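Local coordinates for protein FAD-dependent pyridine nucleotide-disulphide oxidoreductase (Desulfovibrio vulgaris, PDB 3IWA) that probably uses bound FAD to carry electrons from a reduced pyridine nucleotide to a disulphide or similar acceptor, at residues Leu84-Thr98 with Ile101-Asp115. Numbering follows the deposited sequence. Where two conformers were deposited one is given.
Sequences LVETRAHAIDRAAHT and IENLRTGERRTLKYD
In the three-stranded antiparallel meander 87-93, 98-103 and 109-113, the first two strands are joined at one end of the contact by the hydrogen-bonded pair Arg-88 and Glu-102. Their amides and carbonyls bond reciprocally, Glu-102 N to Arg-88 O at 2.8 Å and Arg-88 N to Glu-102 O at 3.0 Å. Two residues along, beyond the non-hydrogen-bonded pair Thr-87 and Asn-103, Leu-104 N gives a nearly straight bond (175°) to Glu-86 O, so backbone hydrogen bonding, though not regular strand pairing, carries on into the turn. Beside this rung Leu-104 lays both methyls against the aliphatic part of Arg-88, Leu-104 CD1 lying 3.7 Å from Arg-88 CG. Farther out, Glu-86 reaches Arg-105 in a salt bridge: OE2 receives NE on its syn side at 3.0 Å, in the guanidinium plane, while carboxylate and guanidinium stand almost perpendicular (87°). On the face bearing Thr-87, Ile-101 CD1 meets Leu-84 CD1 at 3.5 Å, the side chains crossing at about a right angle, and Ile-34 of strand 30-34 packs there too.

At the other end His-97, in a G1 beta bulge opposite Asp-93, accepts Tyr-114 N at its carbonyl. With CG between the backbone N and the carbonyl carbon (chi1 71°), the Tyr-114 ring comes to lie against His-97, whose CB sits over the ring face 4.0 Å from the centroid, a CH-pi contact. The imidazole is held in turn by Ala-95 O at ND1 and by Asp-288 at NE2. Such a meander, laid beside a parallel Rossmann-type sheet, is characteristic of the FAD-binding domain of pyridine nucleotide-disulphide oxidoreductases.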
loop_
_atom_site.group_PDB
_atom_site.type_symbol
_atom_site.label_atom_id
_atom_site.label_comp_id
_atom_site.label_asym_id
_atom_site.label_seq_id
_atom_site.Cartn_x
_atom_site.Cartn_y
_atom_site.Cartn_z
ATOM N N LEU A 84 -23.221 -32.407 2.850
ATOM C CA LEU A 84 -23.354 -33.622 2.054
ATOM C C LEU A 84 -22.163 -33.749 1.125
ATOM O O LEU A 84 -22.034 -32.983 0.173
ATOM C CB LEU A 84 -24.646 -33.577 1.232
ATOM C CG LEU A 84 -25.934 -33.370 2.035
ATOM C CD1 LEU A 84 -27.132 -33.071 1.118
ATOM C CD2 LEU A 84 -26.194 -34.581 2.916
ATOM N N VAL A 85 -21.296 -34.716 1.400
ATOM C CA VAL A 85 -20.159 -34.999 0.525
ATOM C C VAL A 85 -20.496 -36.007 -0.579
ATOM O O VAL A 85 -21.564 -36.620 -0.583
ATOM C CB VAL A 85 -18.918 -35.474 1.323
ATOM C CG1 VAL A 85 -18.469 -34.362 2.289
ATOM C CG2 VAL A 85 -19.200 -36.791 2.069
ATOM N N GLU A 86 -19.579 -36.145 -1.529
ATOM C CA GLU A 86 -19.793 -36.978 -2.717
ATOM C C GLU A 86 -21.228 -36.872 -3.265
ATOM O O GLU A 86 -21.839 -37.878 -3.629
ATOM C CB GLU A 86 -19.403 -38.437 -2.425
ATOM C CG GLU A 86 -17.932 -38.595 -2.029
ATOM C CD GLU A 86 -17.417 -40.041 -2.134
ATOM O OE1 GLU A 86 -17.232 -40.539 -3.273
ATOM O OE2 GLU A 86 -17.171 -40.673 -1.077
ATOM N N THR A 87 -21.732 -35.640 -3.334
ATOM C CA THR A 87 -23.113 -35.340 -3.724
ATOM C C THR A 87 -23.118 -34.284 -4.812
ATOM O O THR A 87 -22.378 -33.314 -4.721
ATOM C CB THR A 87 -23.898 -34.785 -2.527
ATOM O OG1 THR A 87 -23.739 -35.665 -1.414
ATOM C CG2 THR A 87 -25.335 -34.646 -2.839
ATOM N N ARG A 88 -23.964 -34.469 -5.822
ATOM C CA ARG A 88 -24.074 -33.537 -6.950
ATOM C C ARG A 88 -25.441 -32.921 -7.087
ATOM O O ARG A 88 -26.431 -33.618 -7.005
ATOM C CB ARG A 88 -23.811 -34.253 -8.265
ATOM C CG ARG A 88 -22.370 -34.486 -8.535
ATOM C CD ARG A 88 -22.084 -34.748 -9.996
ATOM N NE ARG A 88 -21.316 -33.644 -10.593
ATOM C CZ ARG A 88 -21.731 -32.887 -11.606
ATOM N NH1 ARG A 88 -22.918 -33.096 -12.174
ATOM N NH2 ARG A 88 -20.946 -31.924 -12.057
ATOM N N ALA A 89 -25.493 -31.620 -7.345
ATOM C CA ALA A 89 -26.745 -30.995 -7.762
ATOM C C ALA A 89 -26.918 -31.357 -9.223
ATOM O O ALA A 89 -25.966 -31.291 -9.996
ATOM C CB ALA A 89 -26.712 -29.492 -7.582
ATOM N N HIS A 90 -28.124 -31.777 -9.583
ATOM C CA HIS A 90 -28.409 -32.230 -10.948
ATOM C C HIS A 90 -29.127 -31.134 -11.696
ATOM O O HIS A 90 -28.862 -30.925 -12.872
ATOM C CB HIS A 90 -29.231 -33.532 -10.932
ATOM C CG HIS A 90 -29.911 -33.849 -12.230
ATOM N ND1 HIS A 90 -31.266 -33.665 -12.418
ATOM C CD2 HIS A 90 -29.431 -34.347 -13.397
ATOM C CE1 HIS A 90 -31.588 -34.012 -13.650
ATOM N NE2 HIS A 90 -30.495 -34.432 -14.266
ATOM N N ALA A 91 -30.010 -30.425 -11.009
ATOM C CA ALA A 91 -30.793 -29.378 -11.638
ATOM C C ALA A 91 -31.290 -28.404 -10.603
ATOM O O ALA A 91 -31.474 -28.770 -9.452
ATOM C CB ALA A 91 -32.001 -29.970 -12.392
ATOM N N ILE A 92 -31.518 -27.172 -11.037
ATOM C CA ILE A 92 -32.111 -26.152 -10.204
ATOM C C ILE A 92 -33.460 -25.771 -10.780
ATOM O O ILE A 92 -33.556 -25.451 -11.950
ATOM C CB ILE A 92 -31.217 -24.903 -10.126
ATOM C CG1 ILE A 92 -29.921 -25.246 -9.392
ATOM C CG2 ILE A 92 -31.946 -23.748 -9.397
ATOM C CD1 ILE A 92 -28.926 -24.162 -9.408
ATOM N N ASP A 93 -34.500 -25.793 -9.955
ATOM C CA ASP A 93 -35.793 -25.273 -10.380
ATOM C C ASP A 93 -36.010 -23.997 -9.616
ATOM O O ASP A 93 -36.325 -24.014 -8.434
ATOM C CB ASP A 93 -36.924 -26.279 -10.124
ATOM C CG ASP A 93 -38.268 -25.834 -10.718
ATOM O OD1 ASP A 93 -38.405 -24.661 -11.132
ATOM O OD2 ASP A 93 -39.204 -26.669 -10.749
ATOM N N ARG A 94 -35.843 -22.898 -10.331
ATOM C CA ARG A 94 -35.903 -21.564 -9.749
ATOM C C ARG A 94 -37.300 -21.154 -9.297
ATOM O O ARG A 94 -37.463 -20.606 -8.197
ATOM C CB ARG A 94 -35.367 -20.555 -10.751
ATOM C CG ARG A 94 -33.885 -20.669 -10.913
ATOM C CD ARG A 94 -33.477 -20.068 -12.201
ATOM N NE ARG A 94 -33.919 -18.692 -12.286
ATOM C CZ ARG A 94 -33.980 -18.014 -13.417
ATOM N NH1 ARG A 94 -33.633 -18.600 -14.553
ATOM N NH2 ARG A 94 -34.385 -16.757 -13.417
ATOM N N ALA A 95 -38.307 -21.409 -10.134
ATOM C CA ALA A 95 -39.703 -21.068 -9.780
ATOM C C ALA A 95 -40.143 -21.804 -8.504
ATOM O O ALA A 95 -40.730 -21.201 -7.588
ATOM C CB ALA A 95 -40.652 -21.380 -10.942
ATOM N N ALA A 96 -39.814 -23.095 -8.444
ATOM C CA ALA A 96 -40.123 -23.952 -7.296
ATOM C C ALA A 96 -39.158 -23.872 -6.099
ATOM O O ALA A 96 -39.434 -24.466 -5.044
ATOM C CB ALA A 96 -40.205 -25.408 -7.773
ATOM N N HIS A 97 -38.019 -23.199 -6.275
ATOM C CA HIS A 97 -36.968 -23.109 -5.249
ATOM C C HIS A 97 -36.551 -24.495 -4.735
ATOM O O HIS A 97 -36.576 -24.792 -3.540
ATOM C CB HIS A 97 -37.410 -22.188 -4.109
ATOM C CG HIS A 97 -37.519 -20.743 -4.503
ATOM N ND1 HIS A 97 -38.428 -20.284 -5.430
ATOM C CD2 HIS A 97 -36.822 -19.654 -4.096
ATOM C CE1 HIS A 97 -38.290 -18.978 -5.577
ATOM N NE2 HIS A 97 -37.318 -18.570 -4.781
ATOM N N THR A 98 -36.157 -25.342 -5.667
ATOM C CA THR A 98 -35.733 -26.697 -5.353
ATOM C C THR A 98 -34.445 -27.034 -6.111
ATOM O O THR A 98 -34.219 -26.548 -7.210
ATOM C CB THR A 98 -36.825 -27.756 -5.738
ATOM O OG1 THR A 98 -36.947 -27.821 -7.157
ATOM C CG2 THR A 98 -38.196 -27.409 -5.132
ATOM N N ILE A 101 -30.665 -33.393 -5.984
ATOM C CA ILE A 101 -29.297 -33.821 -5.751
ATOM C C ILE A 101 -29.204 -35.340 -5.858
ATOM O O ILE A 101 -30.214 -36.047 -5.695
ATOM C CB ILE A 101 -28.779 -33.308 -4.388
ATOM C CG1 ILE A 101 -29.496 -33.987 -3.216
ATOM C CG2 ILE A 101 -28.977 -31.776 -4.294
ATOM C CD1 ILE A 101 -29.026 -33.516 -1.839
ATOM N N GLU A 102 -28.002 -35.830 -6.150
ATOM C CA GLU A 102 -27.748 -37.265 -6.164
ATOM C C GLU A 102 -26.400 -37.595 -5.530
ATOM O O GLU A 102 -25.374 -37.063 -5.910
ATOM C CB GLU A 102 -27.892 -37.837 -7.589
ATOM C CG GLU A 102 -26.636 -37.941 -8.423
ATOM C CD GLU A 102 -26.920 -38.483 -9.826
ATOM O OE1 GLU A 102 -27.595 -37.759 -10.609
ATOM O OE2 GLU A 102 -26.459 -39.621 -10.141
ATOM N N ASN A 103 -26.450 -38.442 -4.510
ATOM C CA ASN A 103 -25.274 -39.070 -3.924
ATOM C C ASN A 103 -24.654 -40.007 -4.969
ATOM O O ASN A 103 -25.338 -40.868 -5.493
ATOM C CB ASN A 103 -25.691 -39.845 -2.674
ATOM C CG ASN A 103 -24.508 -40.338 -1.868
ATOM O OD1 ASN A 103 -23.696 -41.110 -2.362
ATOM N ND2 ASN A 103 -24.402 -39.889 -0.619
ATOM N N LEU A 104 -23.374 -39.823 -5.278
ATOM C CA LEU A 104 -22.737 -40.494 -6.427
ATOM C C LEU A 104 -22.324 -41.961 -6.162
ATOM O O LEU A 104 -22.081 -42.726 -7.093
ATOM C CB LEU A 104 -21.526 -39.669 -6.891
ATOM C CG LEU A 104 -21.819 -38.261 -7.438
ATOM C CD1 LEU A 104 -20.528 -37.550 -7.745
ATOM C CD2 LEU A 104 -22.688 -38.315 -8.694
ATOM N N ARG A 105 -22.270 -42.338 -4.885
ATOM C CA ARG A 105 -21.870 -43.676 -4.438
ATOM C C ARG A 105 -23.062 -44.626 -4.351
ATOM O O ARG A 105 -23.028 -45.734 -4.903
ATOM C CB ARG A 105 -21.217 -43.591 -3.049
ATOM C CG ARG A 105 -19.733 -43.325 -3.075
ATOM C CD ARG A 105 -19.092 -43.431 -1.690
ATOM N NE ARG A 105 -17.632 -43.511 -1.813
ATOM C CZ ARG A 105 -16.931 -44.633 -1.992
ATOM N NH1 ARG A 105 -17.542 -45.825 -2.044
ATOM N NH2 ARG A 105 -15.600 -44.566 -2.103
ATOM N N THR A 106 -24.092 -44.178 -3.634
ATOM C CA THR A 106 -25.307 -44.952 -3.393
ATOM C C THR A 106 -26.394 -44.721 -4.454
ATOM O O THR A 106 -27.290 -45.549 -4.627
ATOM C CB THR A 106 -25.902 -44.607 -2.015
ATOM O OG1 THR A 106 -26.422 -43.273 -2.036
ATOM C CG2 THR A 106 -24.850 -44.718 -0.917
ATOM N N GLY A 107 -26.339 -43.589 -5.149
ATOM C CA GLY A 107 -27.348 -43.260 -6.167
ATOM C C GLY A 107 -28.630 -42.680 -5.600
ATOM O O GLY A 107 -29.491 -42.252 -6.355
ATOM N N GLU A 108 -28.757 -42.655 -4.274
ATOM C CA GLU A 108 -29.936 -42.083 -3.625
ATOM C C GLU A 108 -30.131 -40.622 -4.077
ATOM O O GLU A 108 -29.202 -39.813 -4.013
ATOM C CB GLU A 108 -29.815 -42.183 -2.093
ATOM N N ARG A 109 -31.329 -40.312 -4.566
ATOM C CA ARG A 109 -31.650 -38.981 -5.085
ATOM C C ARG A 109 -32.574 -38.242 -4.133
ATOM O O ARG A 109 -33.487 -38.834 -3.569
ATOM C CB ARG A 109 -32.313 -39.070 -6.462
ATOM C CG ARG A 109 -31.343 -39.423 -7.577
ATOM C CD ARG A 109 -32.024 -39.495 -8.934
ATOM N NE ARG A 109 -31.185 -40.248 -9.873
ATOM C CZ ARG A 109 -30.323 -39.727 -10.750
ATOM N NH1 ARG A 109 -30.165 -38.402 -10.872
ATOM N NH2 ARG A 109 -29.614 -40.549 -11.522
ATOM N N ARG A 110 -32.339 -36.945 -3.972
ATOM C CA ARG A 110 -33.097 -36.130 -3.032
ATOM C C ARG A 110 -33.387 -34.756 -3.609
ATOM O O ARG A 110 -32.642 -34.264 -4.449
ATOM C CB ARG A 110 -32.309 -36.011 -1.737
ATOM C CG ARG A 110 -32.961 -35.147 -0.693
ATOM C CD ARG A 110 -32.466 -35.523 0.675
ATOM N NE ARG A 110 -32.518 -34.399 1.603
ATOM C CZ ARG A 110 -31.518 -34.042 2.409
ATOM N NH1 ARG A 110 -30.360 -34.715 2.413
ATOM N NH2 ARG A 110 -31.675 -33.002 3.219
ATOM N N THR A 111 -34.489 -34.161 -3.158
ATOM C CA THR A 111 -34.921 -32.838 -3.598
ATOM C C THR A 111 -34.878 -31.905 -2.396
ATOM O O THR A 111 -35.695 -32.024 -1.474
ATOM C CB THR A 111 -36.337 -32.872 -4.195
ATOM O OG1 THR A 111 -36.274 -33.363 -5.538
ATOM C CG2 THR A 111 -36.966 -31.495 -4.218
ATOM N N LEU A 112 -33.893 -31.005 -2.395
ATOM C CA LEU A 112 -33.732 -30.024 -1.324
ATOM C C LEU A 112 -34.582 -28.825 -1.667
ATOM O O LEU A 112 -34.692 -28.472 -2.836
ATOM C CB LEU A 112 -32.278 -29.568 -1.234
ATOM C CG LEU A 112 -31.189 -30.591 -0.904
ATOM C CD1 LEU A 112 -29.827 -29.906 -0.970
ATOM C CD2 LEU A 112 -31.428 -31.234 0.479
ATOM N N LYS A 113 -35.166 -28.190 -0.659
ATOM C CA LYS A 113 -35.869 -26.928 -0.865
ATOM C C LYS A 113 -35.056 -25.757 -0.287
ATOM O O LYS A 113 -34.347 -25.908 0.728
ATOM C CB LYS A 113 -37.285 -26.976 -0.272
ATOM C CG LYS A 113 -38.349 -26.360 -1.206
ATOM C CD LYS A 113 -38.629 -24.894 -0.893
ATOM C CE LYS A 113 -39.660 -24.290 -1.845
ATOM N NZ LYS A 113 -39.865 -22.824 -1.585
ATOM N N TYR A 114 -35.146 -24.598 -0.934
ATOM C CA TYR A 114 -34.340 -23.481 -0.499
ATOM C C TYR A 114 -35.110 -22.185 -0.507
ATOM O O TYR A 114 -36.023 -21.998 -1.304
ATOM C CB TYR A 114 -33.052 -23.363 -1.339
ATOM C CG TYR A 114 -33.239 -22.902 -2.770
ATOM C CD1 TYR A 114 -33.389 -21.563 -3.080
ATOM C CD2 TYR A 114 -33.240 -23.814 -3.812
ATOM C CE1 TYR A 114 -33.552 -21.145 -4.396
ATOM C CE2 TYR A 114 -33.384 -23.412 -5.115
ATOM C CZ TYR A 114 -33.537 -22.085 -5.403
ATOM O OH TYR A 114 -33.688 -21.707 -6.712
ATOM N N ASP A 115 -34.720 -21.310 0.413
ATOM C CA ASP A 115 -35.107 -19.898 0.381
ATOM C C ASP A 115 -34.074 -19.083 -0.397
ATOM O O ASP A 115 -34.432 -18.143 -1.087
ATOM C CB ASP A 115 -35.201 -19.356 1.804
ATOM C CG ASP A 115 -36.265 -20.078 2.626
ATOM O OD1 ASP A 115 -37.418 -19.640 2.495
ATOM O OD2 ASP A 115 -35.944 -21.055 3.382
#